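Local coordinates for MAU2 chromatid cohesion factor homolog (PDB 4XDN), which forms a complex with SCC2 that is required for cohesin to associate with chromosomes, and so takes part in sister chromatid cohesion, at residues A[81-93]-A[123-135]. Residues are numbered along the deposited sequence; the frame is centred on the assembly and turned at random.
Sequences VLEDSKVTFEMVE and TDLVEEIMRCEFL
Segments 81-93 and 126-135, each part of a longer helix, run side by side in nearly the same direction, their axes 27° apart and 10.9 Å at closest approach, with Ser-85 and Glu-128 the pair whose CA atoms lie nearest. Phe-89 is the knob of the contact and buries the largest area in it. Its ring fits a hole formed by Glu-128, Arg-131, Cys-132 and Leu-135. Arg-131 CD lies over one face of the ring, 4.1 Å from its centroid. The two side chains slide past each other in opposite directions, which brings NH1 to 3.4 Å from Phe-89 CG, at the root of the ring. The guanidinium makes an off-centre cation-pi contact with the ring, the two planes 57° apart. CG of Arg-131 is anti to the backbone N (chi1 -170°) and the chain stays extended to NE, which carries the charged end past the ring. Cys-132 SG meets the ring edge, 3.8 Å from Phe-89 CE1, in a sulfur-aromatic contact. Leu-135 CD1 packs 3.7 Å from Phe-89 CD1. A leucine in place of Phe-89 would probably leave Arg-131 without its flat partner and Cys-132 without the ring edge.

A water joins the polar end. It donates to Phe-89 O and Glu-93 OE2 and accepts from Arg-131 NH1. Glu-93 OE2 and Arg-131 NH2 form a long salt bridge of 3.8 Å. Their stronger partners are on the chain of another protein: a basic side chain for Glu-93 OE1 and a backbone group for Arg-131 NE.

Toward the N-terminal ends, Ser-85 OG touches Glu-128 CG at 3.5 Å while donating a hydrogen bond to Val-81 O of its own helix. Leu-125, the N-cap residue, puts CD2 against Val-81 CG2 and Leu-82 CD2.

The intervening helix 102-119 packs on both partners, with Leu-112 against Phe-89 and Ile-109 against Leu-135. Helix 53-76 lies against Val-87 and Met-91, and helix 170-189 against Val-126 and Met-130.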
loop_
_atom_site.group_PDB
_atom_site.type_symbol
_atom_site.label_atom_id
_atom_site.label_comp_id
_atom_site.label_asym_id
_atom_site.label_seq_id
_atom_site.Cartn_x
_atom_site.Cartn_y
_atom_site.Cartn_z
ATOM N N VAL A 81 12.392 -26.319 32.929
ATOM C CA VAL A 81 12.755 -25.433 31.828
ATOM C C VAL A 81 11.674 -25.419 30.751
ATOM O O VAL A 81 11.352 -24.364 30.206
ATOM C CB VAL A 81 14.109 -25.828 31.184
ATOM C CG1 VAL A 81 15.261 -25.466 32.106
ATOM C CG2 VAL A 81 14.143 -27.313 30.820
ATOM N N LEU A 82 11.105 -26.583 30.454
ATOM C CA LEU A 82 10.069 -26.680 29.429
ATOM C C LEU A 82 8.773 -26.023 29.890
ATOM O O LEU A 82 8.121 -25.311 29.124
ATOM C CB LEU A 82 9.811 -28.141 29.057
ATOM C CG LEU A 82 10.882 -28.815 28.193
ATOM C CD1 LEU A 82 10.537 -30.279 27.980
ATOM C CD2 LEU A 82 11.048 -28.106 26.849
ATOM N N GLU A 83 8.405 -26.267 31.142
ATOM C CA GLU A 83 7.224 -25.647 31.721
ATOM C C GLU A 83 7.398 -24.136 31.767
ATOM O O GLU A 83 6.488 -23.384 31.416
ATOM C CB GLU A 83 6.965 -26.193 33.125
ATOM C CG GLU A 83 6.585 -27.666 33.151
ATOM C CD GLU A 83 6.634 -28.265 34.544
ATOM O OE1 GLU A 83 7.108 -27.577 35.474
ATOM O OE2 GLU A 83 6.200 -29.426 34.710
ATOM N N ASP A 84 8.578 -23.700 32.195
ATOM C CA ASP A 84 8.871 -22.278 32.292
ATOM C C ASP A 84 8.808 -21.641 30.908
ATOM O O ASP A 84 8.283 -20.539 30.747
ATOM C CB ASP A 84 10.243 -22.055 32.932
ATOM C CG ASP A 84 10.520 -20.595 33.232
ATOM O OD1 ASP A 84 9.564 -19.792 33.229
ATOM O OD2 ASP A 84 11.695 -20.253 33.478
ATOM N N SER A 85 9.325 -22.353 29.911
ATOM C CA SER A 85 9.287 -21.885 28.529
ATOM C C SER A 85 7.857 -21.674 28.041
ATOM O O SER A 85 7.515 -20.607 27.537
ATOM C CB SER A 85 9.999 -22.876 27.606
ATOM O OG SER A 85 11.396 -22.873 27.828
ATOM N N LYS A 86 7.029 -22.701 28.196
ATOM C CA LYS A 86 5.657 -22.664 27.702
ATOM C C LYS A 86 4.855 -21.561 28.381
ATOM O O LYS A 86 4.202 -20.758 27.711
ATOM C CB LYS A 86 4.982 -24.020 27.921
ATOM C CG LYS A 86 3.626 -24.174 27.242
ATOM C CD LYS A 86 3.735 -24.042 25.726
ATOM C CE LYS A 86 2.471 -24.509 25.019
ATOM N NZ LYS A 86 1.337 -23.566 25.190
ATOM N N VAL A 87 4.913 -21.523 29.710
ATOM C CA VAL A 87 4.187 -20.523 30.487
ATOM C C VAL A 87 4.623 -19.107 30.117
ATOM O O VAL A 87 3.787 -18.224 29.916
ATOM C CB VAL A 87 4.388 -20.734 32.006
ATOM C CG1 VAL A 87 3.793 -19.572 32.806
ATOM C CG2 VAL A 87 3.761 -22.052 32.448
ATOM N N THR A 88 5.931 -18.895 30.033
ATOM C CA THR A 88 6.470 -17.574 29.736
ATOM C C THR A 88 6.037 -17.108 28.351
ATOM O O THR A 88 5.650 -15.955 28.177
ATOM C CB THR A 88 8.006 -17.567 29.824
ATOM O OG1 THR A 88 8.404 -17.925 31.152
ATOM C CG2 THR A 88 8.570 -16.188 29.490
ATOM N N PHE A 89 6.099 -18.009 27.375
ATOM C CA PHE A 89 5.717 -17.682 26.004
ATOM C C PHE A 89 4.240 -17.297 25.905
ATOM O O PHE A 89 3.902 -16.292 25.279
ATOM C CB PHE A 89 6.014 -18.859 25.068
ATOM C CG PHE A 89 7.488 -19.108 24.832
ATOM C CD1 PHE A 89 8.423 -18.091 24.969
ATOM C CD2 PHE A 89 7.933 -20.367 24.460
ATOM C CE1 PHE A 89 9.769 -18.329 24.747
ATOM C CE2 PHE A 89 9.277 -20.607 24.238
ATOM C CZ PHE A 89 10.194 -19.587 24.380
ATOM N N GLU A 90 3.364 -18.089 26.520
ATOM C CA GLU A 90 1.934 -17.796 26.496
ATOM C C GLU A 90 1.645 -16.470 27.186
ATOM O O GLU A 90 0.867 -15.655 26.687
ATOM C CB GLU A 90 1.137 -18.913 27.166
ATOM C CG GLU A 90 1.071 -20.196 26.366
ATOM C CD GLU A 90 0.266 -21.268 27.066
ATOM O OE1 GLU A 90 -0.943 -21.056 27.291
ATOM O OE2 GLU A 90 0.844 -22.323 27.399
ATOM N N MET A 91 2.278 -16.260 28.335
ATOM C CA MET A 91 2.114 -15.018 29.080
ATOM C C MET A 91 2.603 -13.814 28.284
ATOM O O MET A 91 1.885 -12.826 28.136
ATOM C CB MET A 91 2.867 -15.092 30.406
ATOM C CG MET A 91 2.964 -13.757 31.125
ATOM S SD MET A 91 3.856 -13.841 32.680
ATOM C CE MET A 91 4.099 -12.093 32.952
ATOM N N VAL A 92 3.837 -13.896 27.795
ATOM C CA VAL A 92 4.458 -12.794 27.071
ATOM C C VAL A 92 3.689 -12.497 25.790
ATOM O O VAL A 92 3.620 -11.350 25.353
ATOM C CB VAL A 92 5.937 -13.106 26.742
ATOM C CG1 VAL A 92 6.477 -12.172 25.663
ATOM C CG2 VAL A 92 6.782 -12.999 27.997
ATOM N N GLU A 93 3.116 -13.535 25.192
ATOM C CA GLU A 93 2.283 -13.375 24.007
ATOM C C GLU A 93 1.165 -12.374 24.291
ATOM O O GLU A 93 0.805 -11.567 23.433
ATOM C CB GLU A 93 1.699 -14.723 23.578
ATOM C CG GLU A 93 0.979 -14.706 22.240
ATOM C CD GLU A 93 1.925 -14.795 21.058
ATOM O OE1 GLU A 93 1.428 -14.938 19.922
ATOM O OE2 GLU A 93 3.159 -14.727 21.257
ATOM N N THR A 123 20.035 -30.791 27.712
ATOM C CA THR A 123 18.598 -30.758 27.453
ATOM C C THR A 123 18.294 -30.077 26.119
ATOM O O THR A 123 18.803 -28.997 25.839
ATOM C CB THR A 123 17.841 -30.018 28.577
ATOM O OG1 THR A 123 18.422 -30.332 29.848
ATOM C CG2 THR A 123 16.373 -30.407 28.581
ATOM N N ASP A 124 17.457 -30.716 25.306
ATOM C CA ASP A 124 17.099 -30.184 23.992
ATOM C C ASP A 124 16.246 -28.927 24.137
ATOM O O ASP A 124 15.046 -29.010 24.404
ATOM C CB ASP A 124 16.350 -31.240 23.175
ATOM C CG ASP A 124 16.227 -30.868 21.708
ATOM O OD1 ASP A 124 16.500 -29.702 21.354
ATOM O OD2 ASP A 124 15.853 -31.748 20.906
ATOM N N LEU A 125 16.871 -27.769 23.948
ATOM C CA LEU A 125 16.215 -26.493 24.200
ATOM C C LEU A 125 16.443 -25.474 23.084
ATOM O O LEU A 125 16.124 -24.295 23.244
ATOM C CB LEU A 125 16.700 -25.915 25.532
ATOM C CG LEU A 125 16.369 -26.759 26.766
ATOM C CD1 LEU A 125 17.054 -26.192 28.000
ATOM C CD2 LEU A 125 14.863 -26.843 26.976
ATOM N N VAL A 126 16.981 -25.929 21.957
ATOM C CA VAL A 126 17.247 -25.044 20.828
ATOM C C VAL A 126 15.968 -24.348 20.366
ATOM O O VAL A 126 15.958 -23.132 20.180
ATOM C CB VAL A 126 17.872 -25.811 19.645
ATOM C CG1 VAL A 126 18.070 -24.896 18.444
ATOM C CG2 VAL A 126 19.199 -26.421 20.061
ATOM N N GLU A 127 14.894 -25.115 20.198
ATOM C CA GLU A 127 13.615 -24.559 19.755
ATOM C C GLU A 127 13.185 -23.395 20.636
ATOM O O GLU A 127 12.784 -22.341 20.139
ATOM C CB GLU A 127 12.524 -25.630 19.764
ATOM C CG GLU A 127 12.796 -26.810 18.854
ATOM C CD GLU A 127 11.726 -27.878 18.967
ATOM O OE1 GLU A 127 10.559 -27.525 19.248
ATOM O OE2 GLU A 127 12.054 -29.070 18.781
ATOM N N GLU A 128 13.282 -23.592 21.948
ATOM C CA GLU A 128 12.878 -22.572 22.908
ATOM C C GLU A 128 13.774 -21.338 22.823
ATOM O O GLU A 128 13.289 -20.209 22.854
ATOM C CB GLU A 128 12.898 -23.136 24.331
ATOM C CG GLU A 128 11.796 -24.154 24.621
ATOM C CD GLU A 128 12.073 -25.536 24.049
ATOM O OE1 GLU A 128 13.155 -25.742 23.459
ATOM O OE2 GLU A 128 11.205 -26.423 24.196
ATOM N N ILE A 129 15.081 -21.555 22.713
ATOM C CA ILE A 129 16.034 -20.455 22.641
ATOM C C ILE A 129 15.790 -19.614 21.394
ATOM O O ILE A 129 15.823 -18.384 21.450
ATOM C CB ILE A 129 17.489 -20.976 22.653
ATOM C CG1 ILE A 129 17.816 -21.558 24.029
ATOM C CG2 ILE A 129 18.486 -19.861 22.320
ATOM C CD1 ILE A 129 19.082 -22.380 24.072
ATOM N N MET A 130 15.537 -20.275 20.269
ATOM C CA MET A 130 15.316 -19.568 19.017
ATOM C C MET A 130 14.020 -18.772 19.058
ATOM O O MET A 130 13.918 -17.721 18.423
ATOM C CB MET A 130 15.292 -20.544 17.839
ATOM C CG MET A 130 16.611 -21.259 17.601
ATOM S SD MET A 130 18.042 -20.175 17.768
ATOM C CE MET A 130 18.331 -19.755 16.082
ATOM N N ARG A 131 13.037 -19.264 19.808
ATOM C CA ARG A 131 11.782 -18.541 19.941
ATOM C C ARG A 131 11.986 -17.315 20.824
ATOM O O ARG A 131 11.380 -16.268 20.589
ATOM C CB ARG A 131 10.678 -19.434 20.510
ATOM C CG ARG A 131 9.306 -18.782 20.428
ATOM C CD ARG A 131 8.164 -19.773 20.566
ATOM N NE ARG A 131 6.930 -19.207 20.027
ATOM C CZ ARG A 131 6.206 -18.274 20.639
ATOM N NH1 ARG A 131 6.585 -17.802 21.821
ATOM N NH2 ARG A 131 5.101 -17.808 20.070
ATOM N N CYS A 132 12.844 -17.445 21.834
ATOM C CA CYS A 132 13.220 -16.302 22.659
ATOM C C CYS A 132 13.821 -15.209 21.780
ATOM O O CYS A 132 13.505 -14.033 21.936
ATOM C CB CYS A 132 14.217 -16.704 23.753
ATOM S SG CYS A 132 13.524 -17.658 25.132
ATOM N N GLU A 133 14.679 -15.609 20.845
ATOM C CA GLU A 133 15.337 -14.661 19.952
ATOM C C GLU A 133 14.338 -14.033 18.984
ATOM O O GLU A 133 14.443 -12.856 18.646
ATOM C CB GLU A 133 16.459 -15.349 19.170
ATOM C CG GLU A 133 17.637 -15.811 20.025
ATOM C CD GLU A 133 18.390 -14.664 20.679
ATOM O OE1 GLU A 133 18.334 -13.530 20.163
ATOM O OE2 GLU A 133 19.041 -14.900 21.716
ATOM N N PHE A 134 13.369 -14.825 18.541
ATOM C CA PHE A 134 12.346 -14.333 17.630
ATOM C C PHE A 134 11.484 -13.282 18.326
ATOM O O PHE A 134 11.192 -12.235 17.760
ATOM C CB PHE A 134 11.481 -15.486 17.122
ATOM C CG PHE A 134 10.677 -15.144 15.902
ATOM C CD1 PHE A 134 11.252 -15.198 14.642
ATOM C CD2 PHE A 134 9.347 -14.770 16.012
ATOM C CE1 PHE A 134 10.516 -14.884 13.515
ATOM C CE2 PHE A 134 8.605 -14.452 14.887
ATOM C CZ PHE A 134 9.191 -14.510 13.637
ATOM N N LEU A 135 11.092 -13.560 19.564
ATOM C CA LEU A 135 10.337 -12.591 20.343
ATOM C C LEU A 135 11.160 -11.328 20.579
ATOM O O LEU A 135 10.645 -10.218 20.491
ATOM C CB LEU A 135 9.905 -13.194 21.682
ATOM C CG LEU A 135 8.867 -14.317 21.611
ATOM C CD1 LEU A 135 8.678 -14.958 22.979
ATOM C CD2 LEU A 135 7.550 -13.797 21.079
HETATM O O HOH W 1 5.035 -15.665 22.782
#